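Side-chain contacts in methylenetetrahydrofolate--tRNA-(uracil-5-)-methyltransferase TrmFO (PDB 3G5S), which catalyses the folate- and FAD-dependent methylation of uridine 54 in tRNA to 5-methyluridine: residues A[349-354]-A[422-427]; A[357-362]-A[431-436]. All blocks are in the same frame, centred on the assembly; numbering follows the deposited sequence.

Contact 1: A[349-354]-A[422-427]; sequences TGFLAG and EAFSAW
F351 meets F424 and W427 at their outer ends, and these aromatic contacts make up most of the contact. About 115 Å² is buried between the segments, and no hydrogen bond crosses. One atom of the F351 ring, CE2, serves both partners: it lies 4.2 Å from W427 CZ3 and 4.4 Å from F424 CZ. Although the planes of F351 and W427 stand nearly perpendicular, each ring offers the other its edge, so the pair is not a T-shaped stack. F424 likewise turns its edge to F351, but its CZ approaches the F351 ring obliquely. On their own helix F424 and W427 sit three residues apart and extend the same way, with W427 CZ3 3.8 Å from F424 CE1 and the two planes clearly inclined to each other. Both reach across because their first torsions place CG anti to the backbone N (175° for W427).

Such long side chains are needed here. The segment axes run in roughly the same direction, 24° apart, but pass no closer than 15.5 Å, too far for the ridges of one helix to fit the grooves of the other. Helix 343-361 follows strand 331-333 of the parallel, Rossmann-type sheet of the FAD-binding fold, and helix 409-429 is the last helix modelled. Helix 63-74 helps fill the space between them, M71 touching both F351 and F424, while F351 also packs on E15, T19 and R22 of helix 11-22.

The aliphatic part is smaller. L352 extends CD1 toward the indole, stopping 4.3 Å from W427 CH2 and meeting the ring system obliquely. L352 also touches V379 of helix 374-384, and W427 packs on V367 and P370.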
ATOM      1  N   THR A 349      -1.452   9.318  -2.744  1.00  8.62           N
ATOM      2  CA  THR A 349      -1.613   9.773  -1.375  1.00  8.96           C
ATOM      3  C   THR A 349      -0.936  11.133  -1.164  1.00  8.13           C
ATOM      4  O   THR A 349      -1.423  11.939  -0.382  1.00  8.97           O
ATOM      5  CB  THR A 349      -1.153   8.724  -0.340  1.00  9.32           C
ATOM      6  OG1 THR A 349       0.217   8.375  -0.562  1.00  9.86           O
ATOM      7  CG2 THR A 349      -2.049   7.471  -0.392  1.00 10.36           C
ATOM      8  N   GLY A 350       0.170  11.389  -1.860  1.00  8.67           N
ATOM      9  CA  GLY A 350       0.772  12.718  -1.835  1.00  9.17           C
ATOM     10  C   GLY A 350      -0.186  13.794  -2.326  1.00  8.76           C
ATOM     11  O   GLY A 350      -0.311  14.861  -1.719  1.00  9.44           O
ATOM     12  N   PHE A 351      -0.879  13.507  -3.425  1.00  9.23           N
ATOM     13  CA  PHE A 351      -1.901  14.418  -3.914  1.00  9.18           C
ATOM     14  C   PHE A 351      -2.927  14.738  -2.823  1.00  8.56           C
ATOM     15  O   PHE A 351      -3.246  15.903  -2.582  1.00  9.60           O
ATOM     16  CB  PHE A 351      -2.594  13.823  -5.150  1.00  9.66           C
ATOM     17  CG  PHE A 351      -3.926  14.450  -5.450  1.00  9.69           C
ATOM     18  CD1 PHE A 351      -4.009  15.716  -6.013  1.00 11.63           C
ATOM     19  CD2 PHE A 351      -5.096  13.783  -5.149  1.00 11.40           C
ATOM     20  CE1 PHE A 351      -5.233  16.311  -6.266  1.00 12.44           C
ATOM     21  CE2 PHE A 351      -6.332  14.370  -5.408  1.00 12.69           C
ATOM     22  CZ  PHE A 351      -6.395  15.633  -5.969  1.00 12.94           C
ATOM     23  N   LEU A 352      -3.456  13.713  -2.165  1.00  8.68           N
ATOM     24  CA  LEU A 352      -4.512  13.941  -1.185  1.00  9.00           C
ATOM     25  C   LEU A 352      -4.001  14.692   0.044  1.00  8.52           C
ATOM     26  O   LEU A 352      -4.656  15.609   0.545  1.00  9.49           O
ATOM     27  CB  LEU A 352      -5.205  12.640  -0.787  1.00  9.28           C
ATOM     28  CG  LEU A 352      -6.384  12.818   0.175  1.00 10.17           C
ATOM     29  CD1 LEU A 352      -7.483  13.708  -0.393  1.00 11.52           C
ATOM     30  CD2 LEU A 352      -6.950  11.482   0.589  1.00 11.12           C
ATOM     31  N   ALA A 353      -2.827  14.307   0.528  1.00  8.88           N
ATOM     32  CA  ALA A 353      -2.241  14.985   1.681  1.00  9.58           C
ATOM     33  C   ALA A 353      -1.959  16.444   1.357  1.00  9.01           C
ATOM     34  O   ALA A 353      -2.236  17.328   2.166  1.00  9.60           O
ATOM     35  CB  ALA A 353      -0.979  14.275   2.135  1.00  9.82           C
ATOM     36  N   GLY A 354      -1.410  16.701   0.174  1.00  9.35           N
ATOM     37  CA  GLY A 354      -1.155  18.062  -0.257  1.00 10.07           C
ATOM     38  C   GLY A 354      -2.434  18.868  -0.400  1.00  9.49           C
ATOM     39  O   GLY A 354      -2.486  20.042  -0.035  1.00 10.28           O
ATOM     40  N   GLU A 422     -15.725   7.697 -12.889  1.00 12.83           N
ATOM     41  CA  GLU A 422     -16.819   8.655 -12.863  1.00 13.59           C
ATOM     42  C   GLU A 422     -17.013   9.241 -11.467  1.00 13.05           C
ATOM     43  O   GLU A 422     -17.208  10.447 -11.313  1.00 14.30           O
ATOM     44  CB  GLU A 422     -18.125   8.010 -13.346  1.00 16.26           C
ATOM     45  CG  GLU A 422     -19.327   8.949 -13.265  1.00 21.82           C
ATOM     46  CD  GLU A 422     -20.656   8.282 -13.596  1.00 26.40           C
ATOM     47  OE1 GLU A 422     -20.657   7.181 -14.180  1.00 28.84           O
ATOM     48  OE2 GLU A 422     -21.707   8.874 -13.279  1.00 28.92           O
ATOM     49  N   ALA A 423     -16.971   8.383 -10.452  1.00 12.61           N
ATOM     50  CA  ALA A 423     -17.130   8.836  -9.073  1.00 12.76           C
ATOM     51  C   ALA A 423     -16.009   9.797  -8.690  1.00 12.36           C
ATOM     52  O   ALA A 423     -16.250  10.814  -8.041  1.00 12.65           O
ATOM     53  CB  ALA A 423     -17.153   7.656  -8.116  1.00 13.41           C
ATOM     54  N   PHE A 424     -14.785   9.476  -9.097  1.00 11.28           N
ATOM     55  CA  PHE A 424     -13.656  10.329  -8.777  1.00 11.71           C
ATOM     56  C   PHE A 424     -13.783  11.689  -9.451  1.00 12.21           C
ATOM     57  O   PHE A 424     -13.518  12.729  -8.843  1.00 12.31           O
ATOM     58  CB  PHE A 424     -12.353   9.656  -9.187  1.00 11.24           C
ATOM     59  CG  PHE A 424     -11.141  10.385  -8.695  1.00 10.98           C
ATOM     60  CD1 PHE A 424     -10.742  10.265  -7.375  1.00 11.84           C
ATOM     61  CD2 PHE A 424     -10.422  11.212  -9.535  1.00 12.54           C
ATOM     62  CE1 PHE A 424      -9.637  10.946  -6.904  1.00 12.75           C
ATOM     63  CE2 PHE A 424      -9.315  11.898  -9.067  1.00 13.09           C
ATOM     64  CZ  PHE A 424      -8.926  11.761  -7.750  1.00 13.27           C
ATOM     65  N   SER A 425     -14.172  11.678 -10.719  1.00 12.72           N
ATOM     66  CA  SER A 425     -14.331  12.918 -11.467  0.66 13.63           C
ATOM     67  C   SER A 425     -15.416  13.806 -10.869  1.00 14.21           C
ATOM     68  O   SER A 425     -15.256  15.020 -10.787  1.00 15.23           O
ATOM     69  CB  SER A 425     -14.632  12.621 -12.934  0.66 14.72           C
ATOM     70  OG  SER A 425     -13.501  12.058 -13.572  0.66 17.39           O
ATOM     71  N   ALA A 426     -16.523  13.202 -10.452  1.00 14.00           N
ATOM     72  CA  ALA A 426     -17.582  13.975  -9.814  1.00 15.08           C
ATOM     73  C   ALA A 426     -17.094  14.578  -8.498  1.00 15.07           C
ATOM     74  O   ALA A 426     -17.418  15.713  -8.156  1.00 17.11           O
ATOM     75  CB  ALA A 426     -18.816  13.114  -9.593  1.00 16.23           C
ATOM     76  N   TRP A 427     -16.303  13.811  -7.759  1.00 14.05           N
ATOM     77  CA  TRP A 427     -15.726  14.306  -6.519  1.00 14.02           C
ATOM     78  C   TRP A 427     -14.828  15.515  -6.798  1.00 13.39           C
ATOM     79  O   TRP A 427     -14.948  16.545  -6.133  1.00 15.01           O
ATOM     80  CB  TRP A 427     -14.975  13.185  -5.812  1.00 13.49           C
ATOM     81  CG  TRP A 427     -14.252  13.633  -4.586  1.00 12.81           C
ATOM     82  CD1 TRP A 427     -14.791  13.914  -3.359  1.00 13.88           C
ATOM     83  CD2 TRP A 427     -12.844  13.849  -4.466  1.00 12.31           C
ATOM     84  NE1 TRP A 427     -13.795  14.298  -2.486  1.00 13.85           N
ATOM     85  CE2 TRP A 427     -12.592  14.267  -3.141  1.00 12.62           C
ATOM     86  CE3 TRP A 427     -11.770  13.736  -5.351  1.00 12.14           C
ATOM     87  CZ2 TRP A 427     -11.308  14.560  -2.681  1.00 12.54           C
ATOM     88  CZ3 TRP A 427     -10.496  14.034  -4.896  1.00 13.35           C
ATOM     89  CH2 TRP A 427     -10.277  14.437  -3.573  1.00 12.93           C
TER

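Contact 2: A[357-362]-A[431-436]; sequences AARKAL and LNPPLP
R359 reaches from the last turn of helix 343-361 to the backbone of N432 and P433. Its CB leaves the helix alongside the tail rather than straight at it, and neither CB, CG nor CD makes a close contact with 431-436. The chain turns at chi3 (59°), and this bend swings the guanidinium over to the tail. NE points away from the tail and donates to P365 O in the loop after the helix. Beyond CZ, NH1 has its hydrogen bond outside the two segments, leaving NH2 to bond across the contact.

NH2 lies 2.9 Å from N432 O, with an N-H...O angle of 147°. It comes in from above the carbonyl plane, 63° out of it, and so uses no lone pair. The same nitrogen donates to a water 2.9 Å away, in the guanidinium plane, and that water in turn donates a hydrogen bond to P433 O, at 2.7 Å. Two successive carbonyls are therefore gripped by one nitrogen, the first directly and the second through water. The cis peptide before P433 puts N432 O and P433 CD on the same side, and CD accordingly also faces NH2, at 4.0 Å. An alanine at R359 is likely to leave N432 O and P365 O without these donors and the bridging water with one partner fewer, so that the tail would be held less firmly.

Beyond the polar grip, L362 CD1 packs 3.9 Å from P433 CG, the two side chains crossing at a slant near the surface; L364 adds a further touch on P433.

Far from the flavin, this is structural packing: the end of the helix that follows strand 331-333 of the Rossmann-type sheet receives the extended, proline-rich segment that ends the modelled chain.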
ATOM      1  N   ALA A 357      -3.640  19.610   3.179  1.00  9.63           N
ATOM      2  CA  ALA A 357      -2.754  20.603   3.778  1.00 10.24           C
ATOM      3  C   ALA A 357      -3.014  21.993   3.186  1.00  9.97           C
ATOM      4  O   ALA A 357      -3.029  22.991   3.909  1.00 10.54           O
ATOM      5  CB  ALA A 357      -1.308  20.196   3.579  1.00 10.35           C
ATOM      6  N   ALA A 358      -3.223  22.051   1.870  1.00 10.22           N
ATOM      7  CA  ALA A 358      -3.522  23.313   1.205  1.00 10.93           C
ATOM      8  C   ALA A 358      -4.835  23.866   1.733  1.00 11.13           C
ATOM      9  O   ALA A 358      -4.960  25.058   2.038  1.00 12.62           O
ATOM     10  CB  ALA A 358      -3.597  23.110  -0.297  1.00 11.65           C
ATOM     11  N   ARG A 359      -5.834  22.995   1.824  1.00 11.38           N
ATOM     12  CA  ARG A 359      -7.123  23.413   2.358  1.00 11.86           C
ATOM     13  C   ARG A 359      -7.010  23.925   3.793  1.00 11.78           C
ATOM     14  O   ARG A 359      -7.593  24.946   4.154  1.00 12.71           O
ATOM     15  CB  ARG A 359      -8.159  22.292   2.215  1.00 12.51           C
ATOM     16  CG  ARG A 359      -8.542  22.053   0.747  1.00 12.06           C
ATOM     17  CD  ARG A 359      -9.481  20.853   0.570  1.00 12.84           C
ATOM     18  NE  ARG A 359     -10.726  21.010   1.314  1.00 13.02           N
ATOM     19  CZ  ARG A 359     -11.778  21.704   0.887  1.00 14.42           C
ATOM     20  NH1 ARG A 359     -12.851  21.805   1.654  1.00 15.57           N
ATOM     21  NH2 ARG A 359     -11.763  22.295  -0.302  1.00 15.09           N
ATOM     22  N   LYS A 360      -6.210  23.238   4.605  1.00 19.85           N
ATOM     23  CA  LYS A 360      -5.952  23.682   5.985  1.00 19.85           C
ATOM     24  C   LYS A 360      -5.357  25.093   6.026  1.00 19.84           C
ATOM     25  O   LYS A 360      -5.742  25.942   6.855  1.00 12.93           O
ATOM     26  CB  LYS A 360      -4.969  22.717   6.653  1.00 19.85           C
ATOM     27  CG  LYS A 360      -4.883  22.866   8.166  1.00 19.85           C
ATOM     28  CD  LYS A 360      -6.221  22.521   8.803  1.00 19.85           C
ATOM     29  CE  LYS A 360      -6.043  21.774  10.121  1.00 19.85           C
ATOM     30  NZ  LYS A 360      -5.847  22.634  11.313  1.00 19.85           N
ATOM     31  N   ALA A 361      -4.404  25.319   5.134  1.00 11.86           N
ATOM     32  CA  ALA A 361      -3.749  26.618   5.015  1.00 12.56           C
ATOM     33  C   ALA A 361      -4.763  27.713   4.662  1.00 13.08           C
ATOM     34  O   ALA A 361      -4.587  28.878   5.032  1.00 14.53           O
ATOM     35  CB  ALA A 361      -2.631  26.571   3.996  1.00 13.09           C
ATOM     36  N   LEU A 362      -5.813  27.314   3.950  1.00 13.35           N
ATOM     37  CA  LEU A 362      -6.885  28.199   3.492  1.00 14.87           C
ATOM     38  C   LEU A 362      -8.045  28.257   4.491  1.00 14.64           C
ATOM     39  O   LEU A 362      -9.045  28.934   4.251  1.00 16.56           O
ATOM     40  CB  LEU A 362      -7.399  27.748   2.118  1.00 16.56           C
ATOM     41  CG  LEU A 362      -6.394  27.850   0.972  1.00 18.67           C
ATOM     42  CD1 LEU A 362      -6.942  27.194  -0.282  1.00 20.39           C
ATOM     43  CD2 LEU A 362      -6.026  29.302   0.706  1.00 20.36           C
ATOM     44  N   LEU A 431     -14.991  20.066  -5.629  1.00 20.43           N
ATOM     45  CA  LEU A 431     -14.008  20.727  -4.768  1.00 19.91           C
ATOM     46  C   LEU A 431     -14.034  22.244  -4.893  1.00 19.72           C
ATOM     47  O   LEU A 431     -14.037  22.786  -5.997  1.00 20.83           O
ATOM     48  CB  LEU A 431     -12.601  20.247  -5.086  1.00 19.72           C
ATOM     49  CG  LEU A 431     -12.275  18.782  -4.821  1.00 19.09           C
ATOM     50  CD1 LEU A 431     -10.892  18.478  -5.365  1.00 18.94           C
ATOM     51  CD2 LEU A 431     -12.364  18.443  -3.336  1.00 20.09           C
ATOM     52  N   ASN A 432     -14.024  22.920  -3.750  1.00 19.09           N
ATOM     53  CA  ASN A 432     -13.974  24.375  -3.710  1.00 21.11           C
ATOM     54  C   ASN A 432     -13.023  24.812  -2.603  1.00 20.58           C
ATOM     55  O   ASN A 432     -13.285  24.557  -1.424  1.00 21.99           O
ATOM     56  CB  ASN A 432     -15.369  24.945  -3.466  1.00 23.79           C
ATOM     57  CG  ASN A 432     -15.427  26.442  -3.661  1.00 26.02           C
ATOM     58  OD1 ASN A 432     -14.409  27.086  -3.915  1.00 27.25           O
ATOM     59  ND2 ASN A 432     -16.622  27.006  -3.548  1.00 28.30           N
ATOM     60  N   PRO A 433     -11.908  25.472  -2.970  1.00 21.49           N
ATOM     61  CA  PRO A 433     -11.534  25.907  -4.321  1.00 21.73           C
ATOM     62  C   PRO A 433     -11.213  24.732  -5.237  1.00 20.96           C
ATOM     63  O   PRO A 433     -10.781  23.681  -4.766  1.00 20.91           O
ATOM     64  CB  PRO A 433     -10.254  26.712  -4.071  1.00 22.75           C
ATOM     65  CG  PRO A 433      -9.676  26.071  -2.857  1.00 22.65           C
ATOM     66  CD  PRO A 433     -10.879  25.859  -1.991  1.00 21.44           C
ATOM     67  N   PRO A 434     -11.422  24.909  -6.546  1.00 21.16           N
ATOM     68  CA  PRO A 434     -11.139  23.845  -7.509  1.00 21.10           C
ATOM     69  C   PRO A 434      -9.653  23.791  -7.819  1.00 21.55           C
ATOM     70  O   PRO A 434      -8.940  24.779  -7.636  1.00 23.23           O
ATOM     71  CB  PRO A 434     -11.895  24.314  -8.754  1.00 23.13           C
ATOM     72  CG  PRO A 434     -11.837  25.809  -8.645  1.00 23.74           C
ATOM     73  CD  PRO A 434     -12.093  26.055  -7.186  1.00 22.75           C
ATOM     74  N   LEU A 435      -9.188  22.636  -8.277  1.00 19.79           N
ATOM     75  CA  LEU A 435      -7.858  22.544  -8.848  1.00 21.27           C
ATOM     76  C   LEU A 435      -7.909  23.267 -10.186  1.00 22.85           C
ATOM     77  O   LEU A 435      -8.716  22.929 -11.046  1.00 24.01           O
ATOM     78  CB  LEU A 435      -7.459  21.083  -9.027  1.00 21.39           C
ATOM     79  CG  LEU A 435      -7.316  20.325  -7.703  1.00 21.85           C
ATOM     80  CD1 LEU A 435      -7.547  18.838  -7.908  1.00 22.34           C
ATOM     81  CD2 LEU A 435      -5.961  20.593  -7.056  1.00 22.13           C
ATOM     82  N   PRO A 436      -7.060  24.287 -10.359  1.00 23.66           N
ATOM     83  CA  PRO A 436      -7.145  25.157 -11.538  1.00 24.49           C
ATOM     84  C   PRO A 436      -6.722  24.446 -12.820  1.00 25.78           C
ATOM     85  O   PRO A 436      -6.144  23.363 -12.756  1.00 26.91           O
ATOM     86  CB  PRO A 436      -6.164  26.290 -11.210  1.00 24.90           C
ATOM     87  CG  PRO A 436      -5.926  26.194  -9.728  1.00 25.99           C
ATOM     88  CD  PRO A 436      -6.033  24.742  -9.411  1.00 24.32           C
TER
HETATM   89  O   HOH W   1      -9.974  22.465  -2.551  1.00 20.14           O

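Followed from the N terminus, the chain first builds most of its parallel sheet, with helices 11-22 and 63-74, and later enters helix 343-361, which supplies the first halves of both contacts. It then runs through helix 374-384 to helix 409-429, without forming a strand on the way. There contact 1 closes a loop of 67 intervening residues. Contact 2 opens before that loop closes and is itself completed only by the tail at 431-436, so the two cross rather than nest. They meet directly, F351 CE1 lying 3.8 Å from L435 CD1. Together they tie the C-terminal helix and tail along one helix of the FAD-binding fold.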